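Local coordinates for protein LysR family transcriptional regulator (Vibrio vulnificus, PDB 5FHK) that acts as a virulence gene regulator (AphB), probably binding specific DNA through a separate domain, the piece here being its regulatory domain, at residues Asn134-Gly146 / Met152-Leu166. Numbering follows the deposited sequence.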
# COMPACT_ATOMS: atom_id res chain seq x y z
N ASN A 134 10.06 0.06 2.79
CA ASN A 134 9.75 -1.08 1.93
C ASN A 134 8.51 -0.87 1.05
O ASN A 134 8.08 -1.82 0.38
CB ASN A 134 9.59 -2.36 2.77
CG ASN A 134 8.53 -2.23 3.84
OD1 ASN A 134 8.15 -1.12 4.25
ND2 ASN A 134 8.05 -3.37 4.33
N ALA A 135 7.91 0.32 1.05
CA ALA A 135 6.78 0.64 0.19
C ALA A 135 6.97 2.03 -0.42
O ALA A 135 7.49 2.93 0.25
CB ALA A 135 5.43 0.59 0.95
N LEU A 136 6.52 2.22 -1.66
CA LEU A 136 6.77 3.49 -2.35
C LEU A 136 5.72 4.55 -2.05
O LEU A 136 6.03 5.75 -2.17
CB LEU A 136 6.84 3.28 -3.87
CG LEU A 136 8.23 2.81 -4.36
CD1 LEU A 136 8.21 2.45 -5.85
CD2 LEU A 136 9.31 3.83 -4.07
N ASN A 137 4.51 4.15 -1.67
CA ASN A 137 3.50 5.15 -1.34
C ASN A 137 3.95 6.05 -0.19
O ASN A 137 3.82 7.27 -0.28
CB ASN A 137 2.15 4.47 -1.05
CG ASN A 137 2.18 3.56 0.18
OD1 ASN A 137 3.24 3.08 0.60
ND2 ASN A 137 1.00 3.31 0.75
N VAL A 138 4.52 5.48 0.88
CA VAL A 138 4.93 6.36 1.98
C VAL A 138 6.14 7.20 1.61
O VAL A 138 6.34 8.29 2.14
CB VAL A 138 5.20 5.56 3.27
CG1 VAL A 138 3.93 4.85 3.73
CG2 VAL A 138 6.32 4.59 3.05
N VAL A 139 7.00 6.70 0.71
CA VAL A 139 8.11 7.49 0.20
C VAL A 139 7.60 8.72 -0.55
O VAL A 139 8.13 9.83 -0.40
CB VAL A 139 9.00 6.60 -0.70
CG1 VAL A 139 10.11 7.41 -1.32
CG2 VAL A 139 9.60 5.44 0.13
N ARG A 140 6.60 8.54 -1.40
CA ARG A 140 6.02 9.66 -2.12
C ARG A 140 5.51 10.70 -1.15
O ARG A 140 5.72 11.90 -1.34
CB ARG A 140 4.89 9.18 -3.04
CG ARG A 140 4.28 10.31 -3.84
CD ARG A 140 2.83 10.07 -4.11
NE ARG A 140 2.04 9.94 -2.89
CZ ARG A 140 1.68 10.95 -2.09
NH1 ARG A 140 2.05 12.19 -2.36
NH2 ARG A 140 0.95 10.70 -1.00
N SER A 141 4.85 10.26 -0.08
CA SER A 141 4.30 11.20 0.89
C SER A 141 5.39 12.09 1.47
O SER A 141 5.19 13.30 1.62
CB SER A 141 3.57 10.42 1.98
OG SER A 141 3.67 11.10 3.21
N ALA A 142 6.57 11.52 1.76
CA ALA A 142 7.65 12.32 2.33
C ALA A 142 8.24 13.29 1.31
O ALA A 142 8.64 14.41 1.67
CB ALA A 142 8.74 11.40 2.89
N CYS A 143 8.30 12.85 0.04
CA CYS A 143 8.71 13.72 -1.05
C CYS A 143 7.79 14.92 -1.18
O CYS A 143 8.25 16.07 -1.29
CB CYS A 143 8.71 12.90 -2.35
SG CYS A 143 9.42 13.69 -3.80
N SER A 144 6.47 14.68 -1.18
CA SER A 144 5.50 15.77 -1.25
C SER A 144 5.68 16.77 -0.11
O SER A 144 5.46 17.98 -0.29
CB SER A 144 4.08 15.21 -1.21
OG SER A 144 3.68 14.75 -2.49
N GLU A 145 6.12 16.30 1.05
CA GLU A 145 6.38 17.18 2.17
C GLU A 145 7.74 17.86 2.08
O GLU A 145 8.13 18.56 3.01
CB GLU A 145 6.23 16.41 3.48
CG GLU A 145 4.78 16.38 3.99
CD GLU A 145 4.57 17.18 5.29
OE1 GLU A 145 3.59 16.89 6.01
OE2 GLU A 145 5.38 18.08 5.58
N GLY A 146 8.46 17.70 0.97
CA GLY A 146 9.65 18.48 0.75
C GLY A 146 10.87 18.02 1.51
O GLY A 146 11.77 18.83 1.77
N MET A 152 10.83 7.20 -8.54
CA MET A 152 9.46 6.77 -8.38
C MET A 152 8.92 6.34 -9.74
O MET A 152 9.23 6.99 -10.76
CB MET A 152 8.62 7.92 -7.81
CG MET A 152 7.21 7.60 -7.44
SD MET A 152 7.06 6.74 -5.87
CE MET A 152 8.03 7.78 -4.80
N PRO A 153 8.14 5.26 -9.80
CA PRO A 153 7.53 4.87 -11.08
C PRO A 153 6.59 5.96 -11.58
O PRO A 153 5.68 6.38 -10.85
CB PRO A 153 6.76 3.58 -10.74
CG PRO A 153 7.28 3.12 -9.41
CD PRO A 153 7.69 4.40 -8.70
N ASP A 154 6.79 6.38 -12.83
CA ASP A 154 6.09 7.56 -13.37
C ASP A 154 4.58 7.44 -13.25
O ASP A 154 3.90 8.44 -12.96
CB ASP A 154 6.49 7.81 -14.83
CG ASP A 154 6.24 6.61 -15.74
OD1 ASP A 154 5.73 5.57 -15.26
OD2 ASP A 154 6.57 6.72 -16.94
N VAL A 155 4.02 6.25 -13.47
CA VAL A 155 2.56 6.06 -13.37
C VAL A 155 2.03 6.45 -11.99
O VAL A 155 0.87 6.86 -11.87
CB VAL A 155 2.18 4.62 -13.73
CG1 VAL A 155 2.61 3.64 -12.64
CG2 VAL A 155 0.68 4.52 -13.97
N MET A 156 2.84 6.35 -10.94
CA MET A 156 2.35 6.67 -9.61
C MET A 156 2.31 8.17 -9.32
O MET A 156 1.69 8.58 -8.33
CB MET A 156 3.22 5.99 -8.55
CG MET A 156 2.95 4.48 -8.31
SD MET A 156 4.04 3.85 -6.97
CE MET A 156 3.73 5.05 -5.65
N ILE A 157 2.96 9.01 -10.13
CA ILE A 157 3.08 10.42 -9.80
C ILE A 157 2.76 11.33 -10.98
O ILE A 157 3.10 12.52 -10.96
CB ILE A 157 4.49 10.72 -9.26
CG1 ILE A 157 5.54 10.10 -10.16
CG2 ILE A 157 4.63 10.25 -7.82
CD1 ILE A 157 6.95 10.50 -9.82
N LYS A 158 2.09 10.78 -12.01
CA LYS A 158 1.86 11.58 -13.21
C LYS A 158 0.90 12.74 -12.95
O LYS A 158 1.10 13.84 -13.47
CB LYS A 158 1.38 10.71 -14.37
CG LYS A 158 -0.03 10.18 -14.29
CD LYS A 158 -0.33 9.40 -15.59
CE LYS A 158 0.87 8.51 -15.96
NZ LYS A 158 0.50 7.26 -16.69
N GLU A 159 -0.13 12.52 -12.13
CA GLU A 159 -1.00 13.63 -11.75
C GLU A 159 -0.24 14.68 -10.94
O GLU A 159 -0.44 15.89 -11.12
CB GLU A 159 -2.24 13.13 -10.99
CG GLU A 159 -2.10 12.91 -9.49
CD GLU A 159 -1.92 11.43 -9.11
OE1 GLU A 159 -1.24 10.67 -9.86
OE2 GLU A 159 -2.43 11.02 -8.05
N TYR A 160 0.70 14.25 -10.08
CA TYR A 160 1.55 15.20 -9.35
C TYR A 160 2.41 16.03 -10.29
O TYR A 160 2.65 17.22 -10.04
CB TYR A 160 2.44 14.48 -8.35
CG TYR A 160 1.72 13.82 -7.22
CD1 TYR A 160 1.18 12.53 -7.35
CD2 TYR A 160 1.59 14.47 -5.99
CE1 TYR A 160 0.50 11.94 -6.30
CE2 TYR A 160 0.92 13.89 -4.94
CZ TYR A 160 0.38 12.62 -5.09
OH TYR A 160 -0.29 12.07 -4.03
N ILE A 161 2.92 15.41 -11.36
CA ILE A 161 3.76 16.14 -12.29
C ILE A 161 2.94 17.14 -13.10
O ILE A 161 3.35 18.29 -13.28
CB ILE A 161 4.48 15.17 -13.24
CG1 ILE A 161 5.38 14.22 -12.44
CG2 ILE A 161 5.27 15.99 -14.27
CD1 ILE A 161 6.58 14.89 -11.91
N ALA A 162 1.82 16.68 -13.64
CA ALA A 162 0.94 17.57 -14.40
C ALA A 162 0.53 18.77 -13.56
O ALA A 162 0.64 19.91 -14.01
CB ALA A 162 -0.29 16.82 -14.88
N ASP A 163 0.08 18.53 -12.31
CA ASP A 163 -0.35 19.61 -11.43
C ASP A 163 0.79 20.52 -11.02
O ASP A 163 0.55 21.68 -10.66
CB ASP A 163 -1.01 19.06 -10.16
CG ASP A 163 -2.45 18.58 -10.38
OD1 ASP A 163 -2.93 18.62 -11.53
OD2 ASP A 163 -3.10 18.17 -9.38
N GLY A 164 2.03 20.03 -11.03
CA GLY A 164 3.15 20.80 -10.51
C GLY A 164 3.45 20.60 -9.04
O GLY A 164 4.34 21.28 -8.52
N SER A 165 2.72 19.72 -8.34
CA SER A 165 2.99 19.48 -6.92
C SER A 165 4.29 18.70 -6.70
O SER A 165 4.85 18.75 -5.61
CB SER A 165 1.83 18.72 -6.25
OG SER A 165 1.38 17.62 -7.04
N LEU A 166 4.73 17.94 -7.69
CA LEU A 166 6.08 17.40 -7.72
C LEU A 166 6.72 17.86 -9.02
O LEU A 166 6.03 18.10 -10.01
CB LEU A 166 6.09 15.86 -7.62
CG LEU A 166 5.65 15.24 -6.29
CD1 LEU A 166 5.39 13.75 -6.43
CD2 LEU A 166 6.70 15.49 -5.15
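Tyr160 O, inside helix 158-163, accepts Leu166 N at 3.2 Å and weak bonds from Gly164 N and Ser165 OG, all from residues just past the helix end, fixing the turn that carries Leu166 back to helix 136-144. That helix is the connection of a beta-alpha-beta crossover in the periplasmic-binding-protein-like regulatory domain, between strands 131-133 and 149-153, which flank strand 104-107. Gly164, just after helix 158-163, has positive phi, and a CB there would jam against the carbonyl O of Asp163.

Arg140 crosses Tyr160 at about a right angle. Its CG lies anti to the backbone N (chi1 -178°) and the chain then bends twice, bringing the guanidinium to within 20° of parallel with the ring. Tyr160 OH sits over the guanidinium face, 2.9 Å from Arg140 NH1, at an angle too poor for a hydrogen bond. The arginine's aliphatic part packs against Ile157 CG2.

The unbranched chains of Met152 and Met156 reach their CE methyls to the helix start: Met152 CE lies 3.8 Å from Arg140 N, while Met156 CE meets Leu136 CB. On the other side of the helix, Ser141 OG bonds Asn27 of the second subunit. Apolar contacts close both ends, with Leu136 CD1 tight against Pro153 CD at 3.5 Å and Cys143 SG 3.5 Å from Leu166 CD2.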